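Local coordinates for alpha-1,3-glucanase (Bacillus circulans, PDB 5ZRU), which hydrolyses alpha-1,3-glucan through this family 87 glycoside hydrolase catalytic unit, which binds calcium and zinc ions, at residues A[55-60]-A[166-171]; A[61-66]-A[155-160]. One frame throughout, in Å; residues are numbered along the deposited sequence.

Contact 1 of 2, residues A[55-60]-A[166-171]; sequences IALPSN and YGVDFL. With CA (calcium ion), chain M.
Leu57 holds CG anti to its own carbonyl carbon (chi1 -49°) and CD1 anti to CA (chi2 178°), and CD1 then lies 3.7 Å from CG2 of Val168, the branch beside the backbone N; the two side chains cross obliquely. Both are compact and apolar, as suits the buried side they share with Ile55. The backbones pair through Val168 N to Ile55 O (2.8 Å) and Leu57 N to Tyr166 O (2.7 Å), each matched by a return bond. This is an antiparallel strand pair inside one sheet of the D1 beta-sandwich, in a family grouped with the galactose-binding-like folds; across the sandwich, Leu57, Tyr166 and Val168 all meet Leu96. Ala56 and Gly167 form the non-hydrogen-bonded pair between, with CA atoms 4.3 Å apart and very little side chain on that side. Tyr166 swings its ring away from the partner strand, and its OH bonds to Asp162 and to Ser95 N. Farther along, Asp169 and Phe170 form a classic beta bulge against Arg80. Asp169 OD1 binds calcium at 2.4 Å, joined by Asp22, Thr23, Ser50, the carbonyl of Arg53 and a water, while its OD2 is held by a salt bridge to Arg80.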
ATOM      1  N   ILE A  55      -6.497 -20.454  -0.174  1.00 11.36           N
ATOM      2  CA  ILE A  55      -6.911 -21.711   0.447  1.00 11.04           C
ATOM      3  C   ILE A  55      -7.928 -21.394   1.532  1.00 12.66           C
ATOM      4  O   ILE A  55      -7.629 -20.672   2.492  1.00 12.16           O
ATOM      5  CB  ILE A  55      -5.714 -22.485   1.025  1.00 12.79           C
ATOM      6  CG1 ILE A  55      -4.697 -22.787  -0.069  1.00 18.17           C
ATOM      7  CG2 ILE A  55      -6.186 -23.786   1.680  1.00 12.09           C
ATOM      8  CD1 ILE A  55      -3.284 -22.474   0.348  1.00 23.21           C
ATOM      9  N   ALA A  56      -9.130 -21.939   1.389  1.00 11.31           N
ATOM     10  CA  ALA A  56     -10.146 -21.814   2.420  1.00 11.01           C
ATOM     11  C   ALA A  56      -9.972 -22.925   3.448  1.00 13.91           C
ATOM     12  O   ALA A  56      -9.765 -24.092   3.086  1.00 11.53           O
ATOM     13  CB  ALA A  56     -11.548 -21.860   1.810  1.00 12.41           C
ATOM     14  N   LEU A  57     -10.045 -22.549   4.731  1.00 12.22           N
ATOM     15  CA  LEU A  57     -10.040 -23.459   5.871  1.00 12.16           C
ATOM     16  C   LEU A  57     -11.415 -23.402   6.535  1.00 13.76           C
ATOM     17  O   LEU A  57     -11.619 -22.671   7.515  1.00 14.04           O
ATOM     18  CB  LEU A  57      -8.932 -23.085   6.861  1.00 13.10           C
ATOM     19  CG  LEU A  57      -7.546 -22.859   6.244  1.00 14.19           C
ATOM     20  CD1 LEU A  57      -6.527 -22.450   7.309  1.00 12.98           C
ATOM     21  CD2 LEU A  57      -7.078 -24.093   5.493  1.00 13.80           C
ATOM     22  N   PRO A  58     -12.396 -24.137   6.010  1.00 13.71           N
ATOM     23  CA  PRO A  58     -13.773 -23.947   6.478  1.00 17.56           C
ATOM     24  C   PRO A  58     -14.085 -24.634   7.789  1.00 15.98           C
ATOM     25  O   PRO A  58     -15.045 -24.229   8.458  1.00 18.43           O
ATOM     26  CB  PRO A  58     -14.624 -24.546   5.343  1.00 17.06           C
ATOM     27  CG  PRO A  58     -13.682 -24.810   4.219  1.00 18.57           C
ATOM     28  CD  PRO A  58     -12.332 -24.992   4.815  1.00 13.93           C
ATOM     29  N   SER A  59     -13.312 -25.641   8.187  1.00 12.00           N
ATOM     30  CA  SER A  59     -13.717 -26.505   9.280  1.00 12.74           C
ATOM     31  C   SER A  59     -12.493 -26.964  10.050  1.00 13.20           C
ATOM     32  O   SER A  59     -11.378 -26.976   9.532  1.00 14.00           O
ATOM     33  CB  SER A  59     -14.499 -27.724   8.762  1.00 14.37           C
ATOM     34  OG  SER A  59     -13.749 -28.403   7.765  1.00 14.50           O
ATOM     35  N   ASN A  60     -12.729 -27.328  11.305  1.00 14.81           N
ATOM     36  CA  ASN A  60     -11.749 -27.950  12.184  1.00 17.04           C
ATOM     37  C   ASN A  60     -10.940 -29.016  11.453  1.00 16.99           C
ATOM     38  O   ASN A  60     -11.499 -29.960  10.881  1.00 18.35           O
ATOM     39  CB  ASN A  60     -12.487 -28.562  13.383  1.00 16.15           C
ATOM     40  CG  ASN A  60     -11.545 -29.075  14.465  1.00 18.93           C
ATOM     41  OD1 ASN A  60     -10.342 -28.827  14.435  1.00 17.35           O
ATOM     42  ND2 ASN A  60     -12.100 -29.789  15.430  1.00 18.96           N
ATOM     43  N   TYR A 166     -11.898 -19.510   7.733  1.00 12.71           N
ATOM     44  CA  TYR A 166     -10.734 -18.676   7.494  1.00 11.06           C
ATOM     45  C   TYR A 166     -10.229 -18.928   6.081  1.00 13.77           C
ATOM     46  O   TYR A 166     -10.526 -19.954   5.465  1.00 13.93           O
ATOM     47  CB  TYR A 166      -9.630 -18.993   8.515  1.00  8.35           C
ATOM     48  CG  TYR A 166     -10.015 -18.701   9.938  1.00  9.84           C
ATOM     49  CD1 TYR A 166     -10.725 -19.627  10.687  1.00  9.71           C
ATOM     50  CD2 TYR A 166      -9.667 -17.496  10.539  1.00 11.67           C
ATOM     51  CE1 TYR A 166     -11.087 -19.356  11.991  1.00 11.66           C
ATOM     52  CE2 TYR A 166     -10.016 -17.223  11.839  1.00 10.79           C
ATOM     53  CZ  TYR A 166     -10.726 -18.164  12.563  1.00 10.19           C
ATOM     54  OH  TYR A 166     -11.081 -17.892  13.859  1.00 10.84           O
ATOM     55  N   GLY A 167      -9.483 -17.979   5.559  1.00 11.95           N
ATOM     56  CA  GLY A 167      -8.764 -18.181   4.311  1.00  8.58           C
ATOM     57  C   GLY A 167      -7.312 -17.798   4.487  1.00 11.51           C
ATOM     58  O   GLY A 167      -7.000 -16.832   5.177  1.00 11.59           O
ATOM     59  N   VAL A 168      -6.426 -18.568   3.861  1.00 10.32           N
ATOM     60  CA  VAL A 168      -5.000 -18.247   3.870  1.00 10.69           C
ATOM     61  C   VAL A 168      -4.543 -18.037   2.437  1.00  9.01           C
ATOM     62  O   VAL A 168      -4.656 -18.942   1.602  1.00 10.93           O
ATOM     63  CB  VAL A 168      -4.159 -19.337   4.555  1.00  9.94           C
ATOM     64  CG1 VAL A 168      -2.694 -18.928   4.585  1.00 10.29           C
ATOM     65  CG2 VAL A 168      -4.665 -19.564   5.971  1.00 13.35           C
ATOM     66  N   ASP A 169      -3.987 -16.855   2.164  1.00  8.99           N
ATOM     67  CA  ASP A 169      -3.450 -16.524   0.846  1.00  8.18           C
ATOM     68  C   ASP A 169      -1.997 -16.985   0.723  1.00 12.05           C
ATOM     69  O   ASP A 169      -1.667 -17.833  -0.117  1.00 10.64           O
ATOM     70  CB  ASP A 169      -3.584 -15.008   0.624  1.00  8.16           C
ATOM     71  CG  ASP A 169      -3.318 -14.580  -0.800  1.00 11.55           C
ATOM     72  OD1 ASP A 169      -3.037 -15.442  -1.664  1.00 12.48           O
ATOM     73  OD2 ASP A 169      -3.380 -13.352  -1.052  1.00 12.18           O
ATOM     74  N   PHE A 170      -1.117 -16.461   1.573  1.00 10.88           N
ATOM     75  CA  PHE A 170       0.290 -16.836   1.492  1.00 11.90           C
ATOM     76  C   PHE A 170       0.955 -16.598   2.839  1.00  9.13           C
ATOM     77  O   PHE A 170       0.404 -15.940   3.721  1.00 10.84           O
ATOM     78  CB  PHE A 170       1.029 -16.063   0.388  1.00 11.09           C
ATOM     79  CG  PHE A 170       0.964 -14.553   0.529  1.00 11.49           C
ATOM     80  CD1 PHE A 170       1.736 -13.890   1.470  1.00 11.91           C
ATOM     81  CD2 PHE A 170       0.173 -13.801  -0.322  1.00 10.36           C
ATOM     82  CE1 PHE A 170       1.683 -12.485   1.599  1.00 11.25           C
ATOM     83  CE2 PHE A 170       0.122 -12.398  -0.209  1.00 10.46           C
ATOM     84  CZ  PHE A 170       0.880 -11.751   0.751  1.00 12.55           C
ATOM     85  N   LEU A 171       2.157 -17.150   2.972  1.00  8.95           N
ATOM     86  CA  LEU A 171       3.107 -16.774   4.005  1.00 10.01           C
ATOM     87  C   LEU A 171       4.317 -16.115   3.358  1.00 10.35           C
ATOM     88  O   LEU A 171       4.707 -16.455   2.237  1.00 11.15           O
ATOM     89  CB  LEU A 171       3.576 -17.988   4.814  1.00 11.73           C
ATOM     90  CG  LEU A 171       2.508 -18.879   5.448  1.00 10.07           C
ATOM     91  CD1 LEU A 171       3.175 -20.028   6.229  1.00 10.67           C
ATOM     92  CD2 LEU A 171       1.617 -18.054   6.350  1.00 10.35           C
TER
HETATM   93 CA    CA M 611      -2.930 -16.550  -3.738  1.00 19.56          CA
HETATM   94  O   HOH W   1      -1.771 -17.511  -5.696  1.00 17.19           O

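Contact 2 of 2, residues A[61-66]-A[155-160]; sequences GSYAQW and RIQKSG
Arg155 lays its guanidinium flat on the Tyr63 ring, with planes 6° apart and CZ 3.5 Å from the ring centroid, a cation-pi stack over the centre. Tyr63 holds CG between its backbone N and carbonyl carbon (chi1 66°), which helps to place the ring beneath the arginine. In the guanidinium plane, NE and NH2 grip Gln65 OE1 side-on, at 2.6 and 2.8 Å respectively, and NH1 gives a straight bond to Gln157 OE1 (3.1 Å). Arginine suits because its planar cation can stack and donate along its edge. An alanine here would probably leave the Tyr63 face without its cation and Gln65 OE1 without these two donors, setting that amide free to turn. Antiparallel pairing sets all four on one face: Tyr63-Gln157 and Gln65-Arg155 are non-hydrogen-bonded pairs flanking the hydrogen-bonded pair Ala64-Ile156 (Ile156 N to Ala64 O 2.8 Å). All are partly exposed, so this polar cluster forms the solvent side. The opposite side is buried and apolar: the small methyl of Ala64 points there, and Ile156 CG1 meets the edge of the Trp66 ring at CZ3, 4.0 Å away. Gly61, whose positive phi (98°) favours glycine, bonds through N to Lys158 O. Strand 63-67 lies between strands 27-29 and 153-157, the latter also pairing with 93-100, while Trp66 and Ile156 pack on Val168 of the facing strand 166-174.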
ATOM      1  N   GLY A  61      -9.620 -28.849  11.441  1.00 13.95           N
ATOM      2  CA  GLY A  61      -8.716 -29.779  10.790  1.00 15.19           C
ATOM      3  C   GLY A  61      -8.268 -29.379   9.397  1.00 15.67           C
ATOM      4  O   GLY A  61      -7.287 -29.946   8.891  1.00 13.20           O
ATOM      5  N   SER A  62      -8.957 -28.429   8.760  1.00 13.61           N
ATOM      6  CA  SER A  62      -8.535 -27.935   7.457  1.00 14.61           C
ATOM      7  C   SER A  62      -7.193 -27.228   7.582  1.00 13.61           C
ATOM      8  O   SER A  62      -6.973 -26.455   8.517  1.00 13.95           O
ATOM      9  CB  SER A  62      -9.574 -26.962   6.890  1.00 13.78           C
ATOM     10  OG  SER A  62     -10.864 -27.554   6.825  1.00 17.34           O
ATOM     11  N   TYR A  63      -6.297 -27.472   6.630  1.00 13.66           N
ATOM     12  CA  TYR A  63      -4.979 -26.869   6.744  1.00 12.21           C
ATOM     13  C   TYR A  63      -4.390 -26.575   5.373  1.00 14.79           C
ATOM     14  O   TYR A  63      -4.760 -27.181   4.362  1.00 15.82           O
ATOM     15  CB  TYR A  63      -4.020 -27.762   7.540  1.00 14.53           C
ATOM     16  CG  TYR A  63      -3.685 -29.076   6.859  1.00 16.19           C
ATOM     17  CD1 TYR A  63      -2.663 -29.152   5.920  1.00 17.00           C
ATOM     18  CD2 TYR A  63      -4.374 -30.236   7.178  1.00 18.62           C
ATOM     19  CE1 TYR A  63      -2.345 -30.349   5.298  1.00 21.05           C
ATOM     20  CE2 TYR A  63      -4.059 -31.443   6.572  1.00 21.53           C
ATOM     21  CZ  TYR A  63      -3.045 -31.491   5.633  1.00 23.44           C
ATOM     22  OH  TYR A  63      -2.728 -32.682   5.020  1.00 28.28           O
ATOM     23  N   ALA A  64      -3.459 -25.624   5.369  1.00 13.51           N
ATOM     24  CA  ALA A  64      -2.515 -25.392   4.284  1.00 14.44           C
ATOM     25  C   ALA A  64      -1.108 -25.567   4.841  1.00 16.47           C
ATOM     26  O   ALA A  64      -0.800 -25.083   5.935  1.00 15.15           O
ATOM     27  CB  ALA A  64      -2.668 -23.989   3.687  1.00 13.63           C
ATOM     28  N   GLN A  65      -0.254 -26.250   4.089  1.00 13.69           N
ATOM     29  CA  GLN A  65       1.063 -26.614   4.584  1.00 16.72           C
ATOM     30  C   GLN A  65       2.098 -26.370   3.497  1.00 16.70           C
ATOM     31  O   GLN A  65       1.873 -26.698   2.330  1.00 17.95           O
ATOM     32  CB  GLN A  65       1.066 -28.076   5.039  1.00 19.22           C
ATOM     33  CG  GLN A  65       2.386 -28.623   5.528  1.00 22.76           C
ATOM     34  CD  GLN A  65       2.216 -30.005   6.141  1.00 28.34           C
ATOM     35  OE1 GLN A  65       1.305 -30.229   6.940  1.00 24.36           O
ATOM     36  NE2 GLN A  65       3.083 -30.940   5.757  1.00 29.13           N
ATOM     37  N   TRP A  66       3.231 -25.787   3.887  1.00 15.32           N
ATOM     38  CA  TRP A  66       4.330 -25.511   2.981  1.00 12.41           C
ATOM     39  C   TRP A  66       5.597 -26.192   3.480  1.00 14.09           C
ATOM     40  O   TRP A  66       5.779 -26.380   4.685  1.00 18.51           O
ATOM     41  CB  TRP A  66       4.602 -24.009   2.866  1.00 12.97           C
ATOM     42  CG  TRP A  66       3.551 -23.225   2.156  1.00 11.99           C
ATOM     43  CD1 TRP A  66       3.524 -22.917   0.831  1.00 13.49           C
ATOM     44  CD2 TRP A  66       2.402 -22.607   2.736  1.00 14.76           C
ATOM     45  NE1 TRP A  66       2.416 -22.160   0.541  1.00 13.24           N
ATOM     46  CE2 TRP A  66       1.714 -21.948   1.695  1.00 14.18           C
ATOM     47  CE3 TRP A  66       1.879 -22.555   4.031  1.00 11.85           C
ATOM     48  CZ2 TRP A  66       0.530 -21.253   1.909  1.00 13.80           C
ATOM     49  CZ3 TRP A  66       0.696 -21.868   4.239  1.00 14.14           C
ATOM     50  CH2 TRP A  66       0.037 -21.228   3.184  1.00 13.23           C
ATOM     51  N   ARG A 155       2.592 -25.608   8.863  1.00 14.44           N
ATOM     52  CA  ARG A 155       1.188 -25.852   8.582  1.00 12.48           C
ATOM     53  C   ARG A 155       0.366 -24.796   9.296  1.00 12.79           C
ATOM     54  O   ARG A 155       0.608 -24.518  10.477  1.00 13.88           O
ATOM     55  CB  ARG A 155       0.755 -27.251   9.040  1.00 13.03           C
ATOM     56  CG  ARG A 155      -0.745 -27.471   8.966  1.00 15.29           C
ATOM     57  CD  ARG A 155      -1.160 -28.826   9.523  1.00 17.40           C
ATOM     58  NE  ARG A 155      -0.581 -29.928   8.770  1.00 23.95           N
ATOM     59  CZ  ARG A 155      -1.064 -31.168   8.780  1.00 24.53           C
ATOM     60  NH1 ARG A 155      -2.147 -31.458   9.493  1.00 25.92           N
ATOM     61  NH2 ARG A 155      -0.469 -32.111   8.074  1.00 22.05           N
ATOM     62  N   ILE A 156      -0.582 -24.205   8.574  1.00 11.65           N
ATOM     63  CA  ILE A 156      -1.597 -23.324   9.141  1.00 12.31           C
ATOM     64  C   ILE A 156      -2.895 -24.118   9.189  1.00 10.26           C
ATOM     65  O   ILE A 156      -3.384 -24.571   8.151  1.00 11.86           O
ATOM     66  CB  ILE A 156      -1.776 -22.049   8.302  1.00  9.89           C
ATOM     67  CG1 ILE A 156      -0.429 -21.349   8.037  1.00 11.08           C
ATOM     68  CG2 ILE A 156      -2.772 -21.115   8.976  1.00 11.89           C
ATOM     69  CD1 ILE A 156       0.360 -20.995   9.291  1.00 11.47           C
ATOM     70  N   GLN A 157      -3.467 -24.286  10.377  1.00 12.69           N
ATOM     71  CA  GLN A 157      -4.594 -25.196  10.526  1.00 10.41           C
ATOM     72  C   GLN A 157      -5.695 -24.568  11.370  1.00 12.44           C
ATOM     73  O   GLN A 157      -5.428 -23.938  12.398  1.00 13.11           O
ATOM     74  CB  GLN A 157      -4.130 -26.527  11.149  1.00 12.77           C
ATOM     75  CG  GLN A 157      -5.260 -27.526  11.413  1.00 11.92           C
ATOM     76  CD  GLN A 157      -4.743 -28.914  11.739  1.00 18.33           C
ATOM     77  OE1 GLN A 157      -3.816 -29.412  11.095  1.00 20.04           O
ATOM     78  NE2 GLN A 157      -5.334 -29.545  12.746  1.00 19.67           N
ATOM     79  N   LYS A 158      -6.939 -24.748  10.931  1.00 10.54           N
ATOM     80  CA  LYS A 158      -8.082 -24.343  11.734  1.00 11.04           C
ATOM     81  C   LYS A 158      -8.350 -25.377  12.824  1.00 13.29           C
ATOM     82  O   LYS A 158      -8.351 -26.586  12.564  1.00 14.27           O
ATOM     83  CB  LYS A 158      -9.314 -24.169  10.851  1.00 11.23           C
ATOM     84  CG  LYS A 158     -10.554 -23.828  11.650  1.00 11.60           C
ATOM     85  CD  LYS A 158     -11.776 -23.642  10.769  1.00 10.21           C
ATOM     86  CE  LYS A 158     -13.073 -23.729  11.601  1.00 13.35           C
ATOM     87  NZ  LYS A 158     -13.228 -22.600  12.590  1.00 11.66           N
ATOM     88  N   SER A 159      -8.589 -24.903  14.040  1.00 12.26           N
ATOM     89  CA  SER A 159      -8.800 -25.771  15.186  1.00 14.86           C
ATOM     90  C   SER A 159     -10.293 -25.932  15.451  1.00 14.58           C
ATOM     91  O   SER A 159     -11.139 -25.525  14.647  1.00 12.26           O
ATOM     92  CB  SER A 159      -8.090 -25.200  16.417  1.00 15.28           C
ATOM     93  OG  SER A 159      -8.809 -24.090  16.940  1.00 15.06           O
ATOM     94  N   GLY A 160     -10.626 -26.517  16.610  1.00 14.26           N
ATOM     95  CA  GLY A 160     -11.993 -26.591  17.077  1.00 12.58           C
ATOM     96  C   GLY A 160     -12.492 -25.362  17.794  1.00 16.25           C
ATOM     97  O   GLY A 160     -13.606 -25.375  18.328  1.00 14.70           O
TER

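Overall arrangement
Contacts 1 and 2 belong to opposing antiparallel sheets of the D1 beta-sandwich, with centres about 7 Å apart. Their strands follow one another in pairs, 53-57 into 63-67 and 153-157 into 166-174, so contact 2 is nested in the loop that contact 1 closes. They touch where the chain crosses over: Leu57 O lies 3.4 Å from Lys158 CD, and Asn60 OD1 3.2 Å from Gly160 N. Ala64 rests on Ile55, joining the apolar sides. The calcium belongs to contact 1 through Asp169; contact 2 reaches it only at second hand, its Trp66 side chain about 8 Å from the ion and bonded through NE1 to the carbonyl of calcium-binding Asp22.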